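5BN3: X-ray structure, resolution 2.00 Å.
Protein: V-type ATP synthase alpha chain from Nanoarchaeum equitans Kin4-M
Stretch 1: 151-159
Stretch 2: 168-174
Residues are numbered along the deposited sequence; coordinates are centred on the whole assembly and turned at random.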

ATOM      1  N   GLU A 151     -18.303 -52.143 -19.500  1.00 61.66           N
ATOM      2  CA  GLU A 151     -19.522 -52.797 -19.052  1.00 65.57           C
ATOM      3  C   GLU A 151     -19.789 -53.984 -19.968  1.00 62.09           C
ATOM      4  O   GLU A 151     -19.421 -53.962 -21.144  1.00 63.14           O
ATOM      5  CB  GLU A 151     -20.695 -51.812 -19.107  1.00 64.76           C
ATOM      6  CG  GLU A 151     -22.018 -52.345 -18.570  1.00 80.64           C
ATOM      7  CD  GLU A 151     -23.174 -51.391 -18.821  1.00101.16           C
ATOM      8  OE1 GLU A 151     -23.018 -50.467 -19.648  1.00103.23           O
ATOM      9  OE2 GLU A 151     -24.241 -51.565 -18.192  1.00106.23           O
ATOM     10  N   GLY A 152     -20.416 -55.026 -19.433  1.00 48.72           N
ATOM     11  CA  GLY A 152     -20.765 -56.175 -20.246  1.00 65.00           C
ATOM     12  C   GLY A 152     -20.472 -57.499 -19.576  1.00 60.96           C
ATOM     13  O   GLY A 152     -20.251 -57.564 -18.365  1.00 64.65           O
ATOM     14  N   LYS A 153     -20.468 -58.562 -20.372  1.00 66.47           N
ATOM     15  CA  LYS A 153     -20.270 -59.902 -19.845  1.00 56.17           C
ATOM     16  C   LYS A 153     -18.809 -60.321 -19.910  1.00 46.94           C
ATOM     17  O   LYS A 153     -18.105 -60.033 -20.881  1.00 43.50           O
ATOM     18  CB  LYS A 153     -21.145 -60.905 -20.597  1.00 66.61           C
ATOM     19  CG  LYS A 153     -21.867 -61.876 -19.684  1.00 80.22           C
ATOM     20  CD  LYS A 153     -23.108 -62.443 -20.351  1.00 98.49           C
ATOM     21  CE  LYS A 153     -24.036 -63.060 -19.320  1.00101.02           C
ATOM     22  NZ  LYS A 153     -25.286 -63.579 -19.931  1.00103.10           N
ATOM     23  N   ILE A 154     -18.359 -60.998 -18.860  1.00 49.73           N
ATOM     24  CA  ILE A 154     -17.004 -61.524 -18.819  1.00 56.09           C
ATOM     25  C   ILE A 154     -16.909 -62.762 -19.700  1.00 60.52           C
ATOM     26  O   ILE A 154     -17.406 -63.832 -19.345  1.00 49.24           O
ATOM     27  CB  ILE A 154     -16.592 -61.860 -17.381  1.00 53.56           C
ATOM     28  CG1 ILE A 154     -16.622 -60.584 -16.540  1.00 59.46           C
ATOM     29  CG2 ILE A 154     -15.207 -62.480 -17.352  1.00 54.17           C
ATOM     30  CD1 ILE A 154     -16.388 -60.814 -15.084  1.00 56.88           C
ATOM     31  N   GLU A 155     -16.284 -62.601 -20.862  1.00 56.96           N
ATOM     32  CA  GLU A 155     -16.161 -63.684 -21.827  1.00 60.62           C
ATOM     33  C   GLU A 155     -14.957 -64.552 -21.484  1.00 71.64           C
ATOM     34  O   GLU A 155     -14.884 -65.719 -21.872  1.00 70.31           O
ATOM     35  CB  GLU A 155     -16.024 -63.109 -23.241  1.00 63.14           C
ATOM     36  CG  GLU A 155     -17.133 -62.132 -23.616  1.00 58.96           C
ATOM     37  CD  GLU A 155     -16.924 -61.495 -24.979  1.00 82.25           C
ATOM     38  OE1 GLU A 155     -15.757 -61.244 -25.349  1.00 79.99           O
ATOM     39  OE2 GLU A 155     -17.928 -61.246 -25.679  1.00 75.62           O
ATOM     40  N   GLU A 156     -14.023 -63.966 -20.741  1.00 61.71           N
ATOM     41  CA  GLU A 156     -12.802 -64.649 -20.342  1.00 62.68           C
ATOM     42  C   GLU A 156     -12.194 -63.921 -19.148  1.00 62.50           C
ATOM     43  O   GLU A 156     -12.153 -62.691 -19.128  1.00 48.23           O
ATOM     44  CB  GLU A 156     -11.805 -64.644 -21.502  1.00 55.57           C
ATOM     45  CG  GLU A 156     -11.038 -65.935 -21.675  1.00 75.45           C
ATOM     46  CD  GLU A 156     -11.857 -67.007 -22.359  1.00 71.95           C
ATOM     47  OE1 GLU A 156     -12.634 -66.676 -23.280  1.00 81.32           O
ATOM     48  OE2 GLU A 156     -11.721 -68.185 -21.980  1.00 80.91           O
ATOM     49  N   ILE A 157     -11.739 -64.673 -18.150  1.00 46.28           N
ATOM     50  CA  ILE A 157     -11.007 -64.078 -17.032  1.00 52.48           C
ATOM     51  C   ILE A 157      -9.961 -65.043 -16.482  1.00 56.96           C
ATOM     52  O   ILE A 157     -10.252 -66.209 -16.206  1.00 49.42           O
ATOM     53  CB  ILE A 157     -11.947 -63.560 -15.908  1.00 51.41           C
ATOM     54  CG1 ILE A 157     -11.128 -62.917 -14.781  1.00 46.40           C
ATOM     55  CG2 ILE A 157     -12.835 -64.674 -15.373  1.00 48.33           C
ATOM     56  CD1 ILE A 157     -11.970 -62.249 -13.714  1.00 45.72           C
ATOM     57  N   TYR A 158      -8.737 -64.548 -16.334  1.00 36.95           N
ATOM     58  CA  TYR A 158      -7.615 -65.396 -15.958  1.00 34.00           C
ATOM     59  C   TYR A 158      -7.215 -65.227 -14.497  1.00 45.48           C
ATOM     60  O   TYR A 158      -7.791 -64.412 -13.771  1.00 42.16           O
ATOM     61  CB  TYR A 158      -6.429 -65.117 -16.880  1.00 36.53           C
ATOM     62  CG  TYR A 158      -6.795 -65.210 -18.341  1.00 47.84           C
ATOM     63  CD1 TYR A 158      -7.473 -66.316 -18.834  1.00 50.42           C
ATOM     64  CD2 TYR A 158      -6.488 -64.186 -19.221  1.00 54.61           C
ATOM     65  CE1 TYR A 158      -7.817 -66.405 -20.165  1.00 51.29           C
ATOM     66  CE2 TYR A 158      -6.831 -64.266 -20.555  1.00 61.87           C
ATOM     67  CZ  TYR A 158      -7.496 -65.378 -21.020  1.00 63.65           C
ATOM     68  OH  TYR A 158      -7.839 -65.464 -22.347  1.00 66.46           O
ATOM     69  N   GLU A 159      -6.228 -66.009 -14.076  1.00 40.89           N
ATOM     70  CA  GLU A 159      -5.779 -66.022 -12.690  1.00 46.05           C
ATOM     71  C   GLU A 159      -4.301 -66.371 -12.649  1.00 48.99           C
ATOM     72  O   GLU A 159      -3.830 -67.178 -13.451  1.00 45.48           O
ATOM     73  CB  GLU A 159      -6.578 -67.060 -11.896  1.00 45.06           C
ATOM     74  CG  GLU A 159      -5.976 -67.434 -10.549  1.00 59.15           C
ATOM     75  CD  GLU A 159      -6.775 -68.503  -9.830  1.00 84.39           C
ATOM     76  OE1 GLU A 159      -7.424 -69.325 -10.512  1.00 71.12           O
ATOM     77  OE2 GLU A 159      -6.756 -68.517  -8.581  1.00 87.94           O
ATOM     78  N   ILE A 168      -5.877 -59.754 -18.499  1.00 40.83           N
ATOM     79  CA  ILE A 168      -6.305 -60.589 -17.379  1.00 41.89           C
ATOM     80  C   ILE A 168      -7.771 -60.984 -17.514  1.00 40.50           C
ATOM     81  O   ILE A 168      -8.256 -61.864 -16.802  1.00 40.28           O
ATOM     82  CB  ILE A 168      -6.082 -59.888 -16.024  1.00 53.69           C
ATOM     83  CG1 ILE A 168      -6.679 -58.482 -16.033  1.00 48.52           C
ATOM     84  CG2 ILE A 168      -4.604 -59.817 -15.698  1.00 45.84           C
ATOM     85  CD1 ILE A 168      -7.869 -58.323 -15.123  1.00 49.86           C
ATOM     86  N   ALA A 169      -8.467 -60.315 -18.429  1.00 43.75           N
ATOM     87  CA  ALA A 169      -9.871 -60.599 -18.696  1.00 40.45           C
ATOM     88  C   ALA A 169     -10.315 -59.983 -20.016  1.00 44.45           C
ATOM     89  O   ALA A 169      -9.666 -59.074 -20.534  1.00 50.04           O
ATOM     90  CB  ALA A 169     -10.743 -60.094 -17.562  1.00 42.42           C
ATOM     91  N   ILE A 170     -11.424 -60.480 -20.555  1.00 52.61           N
ATOM     92  CA  ILE A 170     -11.989 -59.936 -21.785  1.00 51.99           C
ATOM     93  C   ILE A 170     -13.484 -59.680 -21.608  1.00 46.50           C
ATOM     94  O   ILE A 170     -14.236 -60.584 -21.238  1.00 48.06           O
ATOM     95  CB  ILE A 170     -11.741 -60.877 -22.983  1.00 66.80           C
ATOM     96  CG1 ILE A 170     -10.249 -60.896 -23.332  1.00 54.59           C
ATOM     97  CG2 ILE A 170     -12.554 -60.441 -24.193  1.00 59.01           C
ATOM     98  CD1 ILE A 170      -9.833 -62.049 -24.219  1.00 61.02           C
ATOM     99  N   VAL A 171     -13.902 -58.439 -21.857  1.00 52.98           N
ATOM    100  CA  VAL A 171     -15.300 -58.040 -21.707  1.00 52.88           C
ATOM    101  C   VAL A 171     -15.803 -57.408 -23.003  1.00 53.68           C
ATOM    102  O   VAL A 171     -15.229 -56.425 -23.477  1.00 47.61           O
ATOM    103  CB  VAL A 171     -15.476 -57.025 -20.557  1.00 65.35           C
ATOM    104  CG1 VAL A 171     -16.950 -56.761 -20.296  1.00 60.77           C
ATOM    105  CG2 VAL A 171     -14.803 -57.527 -19.294  1.00 58.80           C
ATOM    106  N   ASN A 172     -16.872 -57.973 -23.566  1.00 66.59           N
ATOM    107  CA  ASN A 172     -17.425 -57.517 -24.845  1.00 65.15           C
ATOM    108  C   ASN A 172     -16.369 -57.366 -25.937  1.00 67.97           C
ATOM    109  O   ASN A 172     -16.381 -56.399 -26.702  1.00 69.12           O
ATOM    110  CB  ASN A 172     -18.215 -56.214 -24.678  1.00 70.90           C
ATOM    111  CG  ASN A 172     -19.706 -56.452 -24.509  1.00 87.82           C
ATOM    112  OD1 ASN A 172     -20.128 -57.460 -23.938  1.00 84.01           O
ATOM    113  ND2 ASN A 172     -20.511 -55.526 -25.014  1.00 77.27           N
ATOM    114  N   GLY A 173     -15.451 -58.326 -25.993  1.00 51.35           N
ATOM    115  CA  GLY A 173     -14.382 -58.305 -26.971  1.00 60.64           C
ATOM    116  C   GLY A 173     -13.273 -57.322 -26.647  1.00 60.00           C
ATOM    117  O   GLY A 173     -12.383 -57.101 -27.469  1.00 71.02           O
ATOM    118  N   LYS A 174     -13.317 -56.729 -25.457  1.00 56.15           N
ATOM    119  CA  LYS A 174     -12.309 -55.744 -25.070  1.00 61.77           C
ATOM    120  C   LYS A 174     -11.403 -56.261 -23.957  1.00 54.17           C
ATOM    121  O   LYS A 174     -11.882 -56.700 -22.909  1.00 54.68           O
ATOM    122  CB  LYS A 174     -12.965 -54.425 -24.645  1.00 68.54           C
ATOM    123  CG  LYS A 174     -12.010 -53.234 -24.626  1.00 80.03           C
ATOM    124  CD  LYS A 174     -11.717 -52.757 -23.210  1.00 77.52           C
ATOM    125  CE  LYS A 174     -10.610 -51.711 -23.195  1.00 87.65           C
ATOM    126  NZ  LYS A 174     -10.905 -50.544 -24.074  1.00 80.98           N
TER

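The two stretches of this V-type ATP synthase alpha chain pair as antiparallel strands. The pairing is held mainly by backbone hydrogen bonds, and a beta bulge interrupts it.

The register runs I157 with A169, E156 with I170, then I154 with V171. It shifts by one residue between E156 and I154, and E155 is the extra residue. The chain turns a corner there.

The I170 carbonyl accepts from two successive amides at the bulge. E155 N donates to I170 O at 2.9 Å. E156 N also points at I170 O, but at 3.4 Å this second bond is weak. Such sharing of one acceptor is common in a bulge. The return bond is short and better aligned: I170 N donates to E156 O at 2.7 Å. Both backbone polar groups of I170 are therefore satisfied by stretch 1.

Further along, Y158 N donates to I168 O at 2.8 Å. The N-H...O angle is 177°, almost straight. I157 lies between these bonds in a non-hydrogen-bonded pair with A169. Here CA-H...O contacts supplement the amide bonds: A169 CA lies 3.1 Å from E156 O, and I157 CA lies 3.5 Å from I168 O.

At the other end, V171 CA approaches K153 O at 3.5 Å, again as a CA-H...O contact. V171 to K174 form a type I' turn. It is closed within its own stretch by V171 N to K174 O at 2.9 Å and K174 N to V171 O at 2.8 Å.

The E155 side chain reaches this turn. G173 N donates to E155 OE1 at 3.0 Å, so E155 contacts stretch 2 through both its backbone and its carboxylate. N172 N is less fortunate. It is buried by the contact and has no partner anywhere in the model. K153 O is 3.6 Å from N172 N, but the two are not hydrogen-bonded.

E156 OE1 lies 2.8 Å from E155 O. Both atoms are acceptors, so the pair is not a hydrogen bond.

Apolar contacts are modest. I154, I157, A169 and V171 share one face of the sheet. I157 CG1 packs 4.0 Å from A169 CB, while I154 CG1 is a looser 4.5 Å from V171 CG2. E156 and I170 share the other face, with CB atoms 4.0 Å apart.

G152 has phi 136° and psi -165°. A CB there would jam against the preceding carbonyl and clash with N172 OD1, which now lies 4.0 Å from G152 CA.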